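PDB 3Q15: response regulator aspartate phosphatase H, which dephosphorylates the sporulation phosphotransferase Spo0F and also acts on the competence regulator ComA, helping to separate competence and sporulation in time. Local coordinates for residues K15-Y20 with L52-L57; E126-L131 with A141-K146; D136-A141 with L168-N173. All coordinates share one frame; numbering follows the deposited sequence.

Contact 1: K15-Y20 with L52-L57; sequences KINEWY and LIYYSL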
loop_
_atom_site.group_PDB
_atom_site.type_symbol
_atom_site.label_atom_id
_atom_site.label_comp_id
_atom_site.label_asym_id
_atom_site.label_seq_id
_atom_site.Cartn_x
_atom_site.Cartn_y
_atom_site.Cartn_z
ATOM N N LYS A 15 1.871 8.299 -24.295
ATOM C CA LYS A 15 1.728 9.020 -25.556
ATOM C C LYS A 15 0.336 8.778 -26.140
ATOM O O LYS A 15 -0.267 9.680 -26.727
ATOM C CB LYS A 15 2.812 8.617 -26.558
ATOM C CG LYS A 15 2.668 9.292 -27.914
ATOM C CD LYS A 15 3.852 9.003 -28.823
ATOM C CE LYS A 15 5.136 9.606 -28.267
ATOM N NZ LYS A 15 6.281 9.459 -29.210
ATOM N N ILE A 16 -0.168 7.558 -25.970
ATOM C CA ILE A 16 -1.540 7.225 -26.350
ATOM C C ILE A 16 -2.537 8.046 -25.524
ATOM O O ILE A 16 -3.556 8.507 -26.039
ATOM C CB ILE A 16 -1.829 5.716 -26.180
ATOM C CG1 ILE A 16 -0.992 4.900 -27.167
ATOM C CG2 ILE A 16 -3.310 5.425 -26.381
ATOM C CD1 ILE A 16 -1.253 3.411 -27.118
ATOM N N ASN A 17 -2.229 8.227 -24.243
ATOM C CA ASN A 17 -3.015 9.092 -23.374
ATOM C C ASN A 17 -3.081 10.505 -23.937
ATOM O O ASN A 17 -4.116 11.165 -23.867
ATOM C CB ASN A 17 -2.400 9.147 -21.972
ATOM C CG ASN A 17 -2.559 7.847 -21.210
ATOM O OD1 ASN A 17 -3.070 6.856 -21.739
ATOM N ND2 ASN A 17 -2.114 7.841 -19.960
ATOM N N GLU A 18 -1.957 10.970 -24.474
ATOM C CA GLU A 18 -1.887 12.301 -25.052
ATOM C C GLU A 18 -2.685 12.323 -26.344
ATOM O O GLU A 18 -3.392 13.287 -26.636
ATOM C CB GLU A 18 -0.434 12.700 -25.321
ATOM C CG GLU A 18 -0.287 14.079 -25.931
ATOM C CD GLU A 18 -0.853 15.170 -25.044
ATOM O OE1 GLU A 18 -1.277 16.213 -25.584
ATOM O OE2 GLU A 18 -0.866 14.985 -23.808
ATOM N N TRP A 19 -2.555 11.248 -27.115
ATOM C CA TRP A 19 -3.337 11.055 -28.329
ATOM C C TRP A 19 -4.830 11.177 -28.003
ATOM O O TRP A 19 -5.572 11.884 -28.687
ATOM C CB TRP A 19 -3.003 9.686 -28.931
ATOM C CG TRP A 19 -3.793 9.305 -30.145
ATOM C CD1 TRP A 19 -4.581 10.119 -30.907
ATOM C CD2 TRP A 19 -3.879 8.002 -30.730
ATOM N NE1 TRP A 19 -5.149 9.402 -31.933
ATOM C CE2 TRP A 19 -4.732 8.095 -31.845
ATOM C CE3 TRP A 19 -3.310 6.758 -30.420
ATOM C CZ2 TRP A 19 -5.036 7.002 -32.650
ATOM C CZ3 TRP A 19 -3.612 5.675 -31.216
ATOM C CH2 TRP A 19 -4.467 5.802 -32.321
ATOM N N TYR A 20 -5.249 10.500 -26.936
ATOM C CA TYR A 20 -6.635 10.521 -26.473
ATOM C C TYR A 20 -7.108 11.933 -26.146
ATOM O O TYR A 20 -8.230 12.314 -26.476
ATOM C CB TYR A 20 -6.773 9.649 -25.223
ATOM C CG TYR A 20 -8.196 9.264 -24.877
ATOM C CD1 TYR A 20 -9.194 9.264 -25.844
ATOM C CD2 TYR A 20 -8.541 8.902 -23.582
ATOM C CE1 TYR A 20 -10.496 8.908 -25.531
ATOM C CE2 TYR A 20 -9.845 8.547 -23.256
ATOM C CZ TYR A 20 -10.815 8.551 -24.234
ATOM O OH TYR A 20 -12.107 8.199 -23.919
ATOM N N LEU A 52 -1.087 -3.011 -26.962
ATOM C CA LEU A 52 -1.615 -3.132 -28.319
ATOM C C LEU A 52 -3.141 -3.087 -28.354
ATOM O O LEU A 52 -3.730 -2.569 -29.299
ATOM C CB LEU A 52 -1.124 -4.421 -28.980
ATOM C CG LEU A 52 0.388 -4.610 -29.095
ATOM C CD1 LEU A 52 0.699 -5.905 -29.827
ATOM C CD2 LEU A 52 1.026 -3.427 -29.803
ATOM N N ILE A 53 -3.776 -3.646 -27.328
ATOM C CA ILE A 53 -5.226 -3.583 -27.205
ATOM C C ILE A 53 -5.661 -2.143 -26.990
ATOM O O ILE A 53 -6.595 -1.667 -27.628
ATOM C CB ILE A 53 -5.734 -4.436 -26.030
ATOM C CG1 ILE A 53 -5.465 -5.919 -26.290
ATOM C CG2 ILE A 53 -7.220 -4.197 -25.806
ATOM C CD1 ILE A 53 -6.008 -6.820 -25.211
ATOM N N TYR A 54 -4.968 -1.452 -26.090
ATOM C CA TYR A 54 -5.243 -0.044 -25.816
ATOM C C TYR A 54 -5.071 0.776 -27.092
ATOM O O TYR A 54 -5.855 1.684 -27.375
ATOM C CB TYR A 54 -4.309 0.462 -24.713
ATOM C CG TYR A 54 -4.538 1.894 -24.284
ATOM C CD1 TYR A 54 -5.786 2.494 -24.400
ATOM C CD2 TYR A 54 -3.494 2.653 -23.764
ATOM C CE1 TYR A 54 -5.987 3.807 -24.004
ATOM C CE2 TYR A 54 -3.686 3.960 -23.369
ATOM C CZ TYR A 54 -4.933 4.533 -23.492
ATOM O OH TYR A 54 -5.121 5.843 -23.098
ATOM N N TYR A 55 -4.046 0.438 -27.869
ATOM C CA TYR A 55 -3.801 1.093 -29.149
ATOM C C TYR A 55 -4.952 0.884 -30.136
ATOM O O TYR A 55 -5.405 1.833 -30.777
ATOM C CB TYR A 55 -2.486 0.601 -29.764
ATOM C CG TYR A 55 -2.376 0.870 -31.249
ATOM C CD1 TYR A 55 -1.978 2.112 -31.723
ATOM C CD2 TYR A 55 -2.675 -0.120 -32.175
ATOM C CE1 TYR A 55 -1.882 2.360 -33.083
ATOM C CE2 TYR A 55 -2.581 0.119 -33.534
ATOM C CZ TYR A 55 -2.183 1.361 -33.982
ATOM O OH TYR A 55 -2.090 1.599 -35.333
ATOM N N SER A 56 -5.408 -0.360 -30.259
ATOM C CA SER A 56 -6.482 -0.698 -31.193
ATOM C C SER A 56 -7.810 -0.056 -30.806
ATOM O O SER A 56 -8.559 0.404 -31.667
ATOM C CB SER A 56 -6.645 -2.217 -31.315
ATOM O OG SER A 56 -5.525 -2.791 -31.964
ATOM N N LEU A 57 -8.103 -0.029 -29.512
ATOM C CA LEU A 57 -9.290 0.662 -29.033
ATOM C C LEU A 57 -9.194 2.158 -29.339
ATOM O O LEU A 57 -10.174 2.782 -29.754
ATOM C CB LEU A 57 -9.478 0.432 -27.533
ATOM C CG LEU A 57 -9.730 -1.009 -27.077
ATOM C CD1 LEU A 57 -9.768 -1.088 -25.555
ATOM C CD2 LEU A 57 -11.017 -1.564 -27.686
#

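Contact 2: E126-L131 with A141-K146; sequences EAEKEL and AEFHFK. With SO4 (sulfate ion), chain F.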
loop_
_atom_site.group_PDB
_atom_site.type_symbol
_atom_site.label_atom_id
_atom_site.label_comp_id
_atom_site.label_asym_id
_atom_site.label_seq_id
_atom_site.Cartn_x
_atom_site.Cartn_y
_atom_site.Cartn_z
ATOM N N GLU A 126 -6.897 5.010 -8.745
ATOM C CA GLU A 126 -7.896 5.524 -9.676
ATOM C C GLU A 126 -8.244 4.480 -10.729
ATOM O O GLU A 126 -9.399 4.357 -11.137
ATOM C CB GLU A 126 -7.418 6.818 -10.350
ATOM C CG GLU A 126 -7.229 7.990 -9.393
ATOM C CD GLU A 126 -8.480 8.296 -8.583
ATOM O OE1 GLU A 126 -8.420 8.221 -7.336
ATOM O OE2 GLU A 126 -9.524 8.619 -9.188
ATOM N N ALA A 127 -7.238 3.728 -11.166
ATOM C CA ALA A 127 -7.442 2.688 -12.168
ATOM C C ALA A 127 -8.359 1.586 -11.640
ATOM O O ALA A 127 -9.282 1.145 -12.332
ATOM C CB ALA A 127 -6.106 2.112 -12.617
ATOM N N GLU A 128 -8.109 1.149 -10.410
ATOM C CA GLU A 128 -8.917 0.097 -9.799
ATOM C C GLU A 128 -10.404 0.469 -9.752
ATOM O O GLU A 128 -11.265 -0.388 -9.952
ATOM C CB GLU A 128 -8.402 -0.262 -8.398
ATOM C CG GLU A 128 -9.052 -1.524 -7.812
ATOM C CD GLU A 128 -8.489 -1.919 -6.455
ATOM O OE1 GLU A 128 -7.426 -1.385 -6.066
ATOM O OE2 GLU A 128 -9.110 -2.766 -5.773
ATOM N N LYS A 129 -10.702 1.745 -9.511
ATOM C CA LYS A 129 -12.096 2.196 -9.418
ATOM C C LYS A 129 -12.861 1.970 -10.717
ATOM O O LYS A 129 -14.092 1.975 -10.729
ATOM C CB LYS A 129 -12.181 3.675 -9.027
ATOM C CG LYS A 129 -11.512 4.026 -7.707
ATOM C CD LYS A 129 -11.762 5.485 -7.336
ATOM C CE LYS A 129 -10.709 6.005 -6.364
ATOM N NZ LYS A 129 -10.579 5.152 -5.152
ATOM N N GLU A 130 -12.130 1.784 -11.812
ATOM C CA GLU A 130 -12.741 1.539 -13.116
ATOM C C GLU A 130 -13.073 0.064 -13.329
ATOM O O GLU A 130 -13.896 -0.280 -14.179
ATOM C CB GLU A 130 -11.830 2.030 -14.242
ATOM C CG GLU A 130 -11.603 3.530 -14.246
ATOM C CD GLU A 130 -12.903 4.306 -14.316
ATOM O OE1 GLU A 130 -12.995 5.369 -13.666
ATOM O OE2 GLU A 130 -13.830 3.850 -15.019
ATOM N N LEU A 131 -12.430 -0.804 -12.557
ATOM C CA LEU A 131 -12.646 -2.241 -12.684
ATOM C C LEU A 131 -14.102 -2.670 -12.489
ATOM O O LEU A 131 -14.610 -3.478 -13.260
ATOM C CB LEU A 131 -11.734 -3.022 -11.732
ATOM C CG LEU A 131 -10.296 -3.265 -12.194
ATOM C CD1 LEU A 131 -10.270 -4.025 -13.509
ATOM C CD2 LEU A 131 -9.562 -1.955 -12.329
ATOM N N ALA A 141 -8.277 -9.818 -12.271
ATOM C CA ALA A 141 -7.128 -10.572 -11.779
ATOM C C ALA A 141 -5.831 -9.998 -12.334
ATOM O O ALA A 141 -4.846 -9.824 -11.611
ATOM C CB ALA A 141 -7.255 -12.040 -12.158
ATOM N N GLU A 142 -5.848 -9.707 -13.629
ATOM C CA GLU A 142 -4.670 -9.245 -14.342
ATOM C C GLU A 142 -4.158 -7.937 -13.743
ATOM O O GLU A 142 -2.955 -7.747 -13.571
ATOM C CB GLU A 142 -5.001 -9.062 -15.823
ATOM C CG GLU A 142 -3.804 -9.168 -16.746
ATOM C CD GLU A 142 -3.337 -10.601 -16.955
ATOM O OE1 GLU A 142 -3.922 -11.527 -16.350
ATOM O OE2 GLU A 142 -2.382 -10.797 -17.736
ATOM N N PHE A 143 -5.084 -7.043 -13.415
ATOM C CA PHE A 143 -4.742 -5.796 -12.753
ATOM C C PHE A 143 -4.083 -6.046 -11.398
ATOM O O PHE A 143 -3.060 -5.439 -11.066
ATOM C CB PHE A 143 -5.987 -4.939 -12.557
ATOM C CG PHE A 143 -5.776 -3.788 -11.624
ATOM C CD1 PHE A 143 -5.205 -2.609 -12.077
ATOM C CD2 PHE A 143 -6.130 -3.888 -10.290
ATOM C CE1 PHE A 143 -5.001 -1.546 -11.219
ATOM C CE2 PHE A 143 -5.927 -2.831 -9.427
ATOM C CZ PHE A 143 -5.365 -1.654 -9.893
ATOM N N HIS A 144 -4.681 -6.933 -10.611
ATOM C CA HIS A 144 -4.160 -7.238 -9.284
ATOM C C HIS A 144 -2.777 -7.879 -9.344
ATOM O O HIS A 144 -1.915 -7.596 -8.515
ATOM C CB HIS A 144 -5.135 -8.125 -8.506
ATOM C CG HIS A 144 -6.362 -7.403 -8.049
ATOM N ND1 HIS A 144 -6.324 -6.405 -7.098
ATOM C CD2 HIS A 144 -7.658 -7.527 -8.415
ATOM C CE1 HIS A 144 -7.546 -5.946 -6.899
ATOM N NE2 HIS A 144 -8.375 -6.609 -7.684
ATOM N N PHE A 145 -2.575 -8.740 -10.332
ATOM C CA PHE A 145 -1.299 -9.421 -10.509
ATOM C C PHE A 145 -0.182 -8.440 -10.853
ATOM O O PHE A 145 0.882 -8.453 -10.232
ATOM C CB PHE A 145 -1.426 -10.473 -11.609
ATOM C CG PHE A 145 -0.153 -11.214 -11.894
ATOM C CD1 PHE A 145 0.155 -12.376 -11.207
ATOM C CD2 PHE A 145 0.726 -10.758 -12.862
ATOM C CE1 PHE A 145 1.321 -13.069 -11.473
ATOM C CE2 PHE A 145 1.898 -11.446 -13.133
ATOM C CZ PHE A 145 2.195 -12.603 -12.436
ATOM N N LYS A 146 -0.430 -7.594 -11.847
ATOM C CA LYS A 146 0.581 -6.658 -12.324
ATOM C C LYS A 146 0.912 -5.609 -11.270
ATOM O O LYS A 146 2.069 -5.238 -11.079
ATOM C CB LYS A 146 0.113 -5.993 -13.619
ATOM C CG LYS A 146 0.047 -6.949 -14.798
ATOM C CD LYS A 146 -0.545 -6.288 -16.026
ATOM C CE LYS A 146 -0.564 -7.250 -17.203
ATOM N NZ LYS A 146 0.810 -7.713 -17.559
HETATM S S SO4 F . 3.639 -11.173 -18.398
HETATM O O1 SO4 F . 3.299 -12.591 -18.493
HETATM O O2 SO4 F . 4.689 -10.863 -19.362
HETATM O O3 SO4 F . 2.459 -10.361 -18.686
HETATM O O4 SO4 F . 4.117 -10.884 -17.049
#

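Contact 3: D136-A141 with L168-N173; sequences DDIEKA and LDIYQN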
loop_
_atom_site.group_PDB
_atom_site.type_symbol
_atom_site.label_atom_id
_atom_site.label_comp_id
_atom_site.label_asym_id
_atom_site.label_seq_id
_atom_site.Cartn_x
_atom_site.Cartn_y
_atom_site.Cartn_z
ATOM N N ASP A 136 -15.619 -8.668 -16.379
ATOM C CA ASP A 136 -14.630 -9.681 -16.728
ATOM C C ASP A 136 -13.670 -9.925 -15.563
ATOM O O ASP A 136 -12.876 -9.055 -15.201
ATOM C CB ASP A 136 -13.863 -9.264 -17.983
ATOM C CG ASP A 136 -12.943 -10.353 -18.495
ATOM O OD1 ASP A 136 -11.734 -10.313 -18.186
ATOM O OD2 ASP A 136 -13.430 -11.252 -19.210
ATOM N N ASP A 137 -13.749 -11.118 -14.982
ATOM C CA ASP A 137 -12.985 -11.440 -13.778
ATOM C C ASP A 137 -11.482 -11.578 -14.019
ATOM O O ASP A 137 -10.680 -11.276 -13.136
ATOM C CB ASP A 137 -13.535 -12.705 -13.114
ATOM C CG ASP A 137 -14.917 -12.501 -12.528
ATOM O OD1 ASP A 137 -15.215 -11.368 -12.090
ATOM O OD2 ASP A 137 -15.708 -13.468 -12.507
ATOM N N ILE A 138 -11.102 -12.041 -15.207
ATOM C CA ILE A 138 -9.690 -12.185 -15.548
ATOM C C ILE A 138 -9.022 -10.821 -15.691
ATOM O O ILE A 138 -7.879 -10.632 -15.271
ATOM C CB ILE A 138 -9.495 -12.994 -16.843
ATOM C CG1 ILE A 138 -9.812 -14.470 -16.596
ATOM C CG2 ILE A 138 -8.072 -12.841 -17.357
ATOM C CD1 ILE A 138 -8.899 -15.116 -15.579
ATOM N N GLU A 139 -9.741 -9.872 -16.279
ATOM C CA GLU A 139 -9.239 -8.510 -16.401
ATOM C C GLU A 139 -8.915 -7.973 -15.011
ATOM O O GLU A 139 -7.865 -7.363 -14.799
ATOM C CB GLU A 139 -10.263 -7.612 -17.102
ATOM C CG GLU A 139 -9.688 -6.302 -17.625
ATOM C CD GLU A 139 -8.597 -6.520 -18.660
ATOM O OE1 GLU A 139 -8.740 -7.438 -19.494
ATOM O OE2 GLU A 139 -7.591 -5.778 -18.634
ATOM N N LYS A 140 -9.815 -8.218 -14.061
ATOM C CA LYS A 140 -9.596 -7.810 -12.676
ATOM C C LYS A 140 -8.380 -8.508 -12.066
ATOM O O LYS A 140 -7.552 -7.869 -11.418
ATOM C CB LYS A 140 -10.841 -8.068 -11.821
ATOM C CG LYS A 140 -12.073 -7.269 -12.244
ATOM C CD LYS A 140 -13.158 -7.321 -11.170
ATOM C CE LYS A 140 -14.449 -6.648 -11.627
ATOM N NZ LYS A 140 -15.127 -7.421 -12.703
ATOM N N ALA A 141 -8.277 -9.818 -12.271
ATOM C CA ALA A 141 -7.128 -10.572 -11.779
ATOM C C ALA A 141 -5.831 -9.998 -12.334
ATOM O O ALA A 141 -4.846 -9.824 -11.611
ATOM C CB ALA A 141 -7.255 -12.040 -12.158
ATOM N N LEU A 168 -4.672 -14.511 -7.352
ATOM C CA LEU A 168 -4.629 -15.968 -7.222
ATOM C C LEU A 168 -6.013 -16.584 -7.016
ATOM O O LEU A 168 -6.298 -17.673 -7.516
ATOM C CB LEU A 168 -3.697 -16.382 -6.082
ATOM C CG LEU A 168 -3.488 -17.889 -5.905
ATOM C CD1 LEU A 168 -2.777 -18.479 -7.117
ATOM C CD2 LEU A 168 -2.713 -18.178 -4.632
ATOM N N ASP A 169 -6.863 -15.887 -6.270
ATOM C CA ASP A 169 -8.222 -16.349 -6.027
ATOM C C ASP A 169 -8.960 -16.551 -7.340
ATOM O O ASP A 169 -9.541 -17.610 -7.579
ATOM C CB ASP A 169 -8.985 -15.349 -5.159
ATOM C CG ASP A 169 -9.016 -15.750 -3.700
ATOM O OD1 ASP A 169 -8.118 -16.504 -3.270
ATOM O OD2 ASP A 169 -9.940 -15.312 -2.981
ATOM N N ILE A 170 -8.934 -15.525 -8.185
ATOM C CA ILE A 170 -9.616 -15.563 -9.471
ATOM C C ILE A 170 -8.994 -16.595 -10.404
ATOM O O ILE A 170 -9.698 -17.291 -11.136
ATOM C CB ILE A 170 -9.593 -14.186 -10.156
ATOM C CG1 ILE A 170 -10.202 -13.131 -9.237
ATOM C CG2 ILE A 170 -10.336 -14.244 -11.479
ATOM C CD1 ILE A 170 -10.255 -11.755 -9.844
ATOM N N TYR A 171 -7.670 -16.690 -10.371
ATOM C CA TYR A 171 -6.951 -17.623 -11.229
ATOM C C TYR A 171 -7.291 -19.076 -10.910
ATOM O O TYR A 171 -7.415 -19.906 -11.810
ATOM C CB TYR A 171 -5.444 -17.396 -11.114
ATOM C CG TYR A 171 -4.963 -16.153 -11.825
ATOM C CD1 TYR A 171 -5.459 -15.809 -13.073
ATOM C CD2 TYR A 171 -4.013 -15.322 -11.245
ATOM C CE1 TYR A 171 -5.022 -14.674 -13.729
ATOM C CE2 TYR A 171 -3.572 -14.185 -11.892
ATOM C CZ TYR A 171 -4.079 -13.864 -13.133
ATOM O OH TYR A 171 -3.638 -12.727 -13.780
ATOM N N GLN A 172 -7.432 -19.376 -9.623
ATOM C CA GLN A 172 -7.768 -20.726 -9.194
ATOM C C GLN A 172 -9.184 -21.113 -9.617
ATOM O O GLN A 172 -9.487 -22.293 -9.763
ATOM C CB GLN A 172 -7.585 -20.881 -7.680
ATOM C CG GLN A 172 -6.128 -20.844 -7.232
ATOM C CD GLN A 172 -5.974 -20.952 -5.726
ATOM O OE1 GLN A 172 -6.926 -20.729 -4.976
ATOM N NE2 GLN A 172 -4.771 -21.298 -5.274
ATOM N N ASN A 173 -10.042 -20.117 -9.821
ATOM C CA ASN A 173 -11.388 -20.364 -10.326
ATOM C C ASN A 173 -11.378 -20.663 -11.819
ATOM O O ASN A 173 -12.387 -21.075 -12.390
ATOM C CB ASN A 173 -12.312 -19.179 -10.035
ATOM C CG ASN A 173 -12.927 -19.247 -8.652
ATOM O OD1 ASN A 173 -12.940 -20.303 -8.020
ATOM N ND2 ASN A 173 -13.452 -18.123 -8.180
#

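Contact 1: K15-Y20 with L52-L57
With CG anti to its backbone N (chi1 -177°), Y54 reaches across to helix 9-24, where I16 turns CG2 anti to its own N and lays that methyl on the tyrosine ring. I16 CG2 is 3.4 Å from Y54 CE2, shifted toward the CZ–CE2 rim: a CH-pi contact over the face. The two side chains slide past each other in opposite directions, and the phenol tip ends beside N17. There Y54 OH donates to N17 OD1 at 2.7 Å, with a C=O...O angle of 148° and the donor tilted somewhat from the amide plane. The other amide atom, N17 ND2, bonds to S103 O of helix 93-113, so both ends of the buried amide are held and its rotation is fixed. The longer branch of I16 crosses Y55 at about a right angle, CD1 lying 4.1 Å from Y55 CB. One turn on, W19 meets Y55 with an edge, CZ3 standing 4.0 Å from Y55 CD1; the phenol oxygen of Y55 is bonded to E39 of helix 28-41. The segments run nearly parallel, 14° apart, with axes 10.9 Å from each other, a wide spacing bridged by I16 and the aromatic side chains. This is the pairing of first and third helices in an up-down-up three-helix bundle, the small N-terminal domain of Rap proteins.

Contact 2: E126-L131 with A141-K146
F143 presses one side of its ring against A127, E128 and L131, carried there by CG anti to the backbone N (chi1 167°). L131 CD2 lies over one face, 4.3 Å from F143 CG, while the ring's outer end reaches helix 117-128: F143 CZ is 3.7 Å from E128 CB, and F143 CE1 is 4.1 Å from A127 CB. E128 also has CG anti to N and stays extended, crossing the phenylalanine at about a right angle and carrying its carboxylate past the ring toward H144. E128 OE2 comes to 3.7 Å from H144 CE1 near the imidazole plane, with the carboxylate turned 83° to that plane. E128 OE1 pairs with R125 of the second subunit, and H144 ND1 bonds to H163 on helix 157-172. H144 has CG beside its backbone N (chi1 -73°), which brings the imidazole next to F143, whose CD2 stands 4.0 Å above the centre of one face. K146 bends at its last torsion and gives a weak hydrogen bond to a sulfate oxygen. F143 thus joins the end of helix 117-128 to helix 137-153, where predicted TPR 1 passes into predicted TPR 2, in the stacked helical array of a TPR domain.

Contact 3: D136-A141 with L168-N173
This is an apolar knob-into-hole contact between the two consecutive antiparallel helices 137-153 and 157-172, made where the first begins and the second ends. I170 is the knob, seated among D137, I138, K140 and A141. Its CG1 is anti to the carbonyl carbon (chi1 -56°), and the extended branch carries CD1 into the first turn, 3.4 Å from D137 O and 3.7 Å from A141 N. The other branch, CG2, lies 3.9 Å from D137 CB, and I170 CB is 3.8 Å from A141 CB. An alanine in place of I170 would probably leave a gap among D137, K140 and A141 and weaken the grip between the helix ends. Beside the knob, A141 CB sits over one face of the Y171 ring, offset toward the CE1–CZ rim, in a CH-pi contact 4.0 Å from the centroid. I138 CD1 approaches the same ring obliquely, 4.3 Å from Y171 CD1. The methyl of A141 thus meets both I170 and the tyrosine, and the phenol oxygen is hydrogen-bonded to E142, one residue beyond A141. At the start of the helix, D136 is the N-cap, its OD1 accepting from E139 N at 2.8 Å. The axes approach to 9.0 Å with N-to-C directions 144° apart, a roughly antiparallel helix pair of the kind that builds TPR domains, here largely within predicted TPR 2.

Overall arrangement
Contact 1 belongs to the N-terminal bundle and closes before the other two open; the segments of contacts 2 and 3 alternate along the chain in the TPR domain. The centre of contact 1 lies about 18 Å from that of contact 2 and about 25 Å from that of contact 3, without touching either. Helix 93-113 touches both regions, meeting Y54 through S103 and Y102 and F143 through Y101. Contacts 2 and 3, centres about 11 Å apart, share A141; a probable hydrogen bond, E142 OE1 to Y171 OH at 2.9 Å, connects them. R180 joins E142 and the sulfate, probably from the crystallisation liquor, that K146 holds weakly. A magnesium ion lies about 10 Å from the I138 side chain.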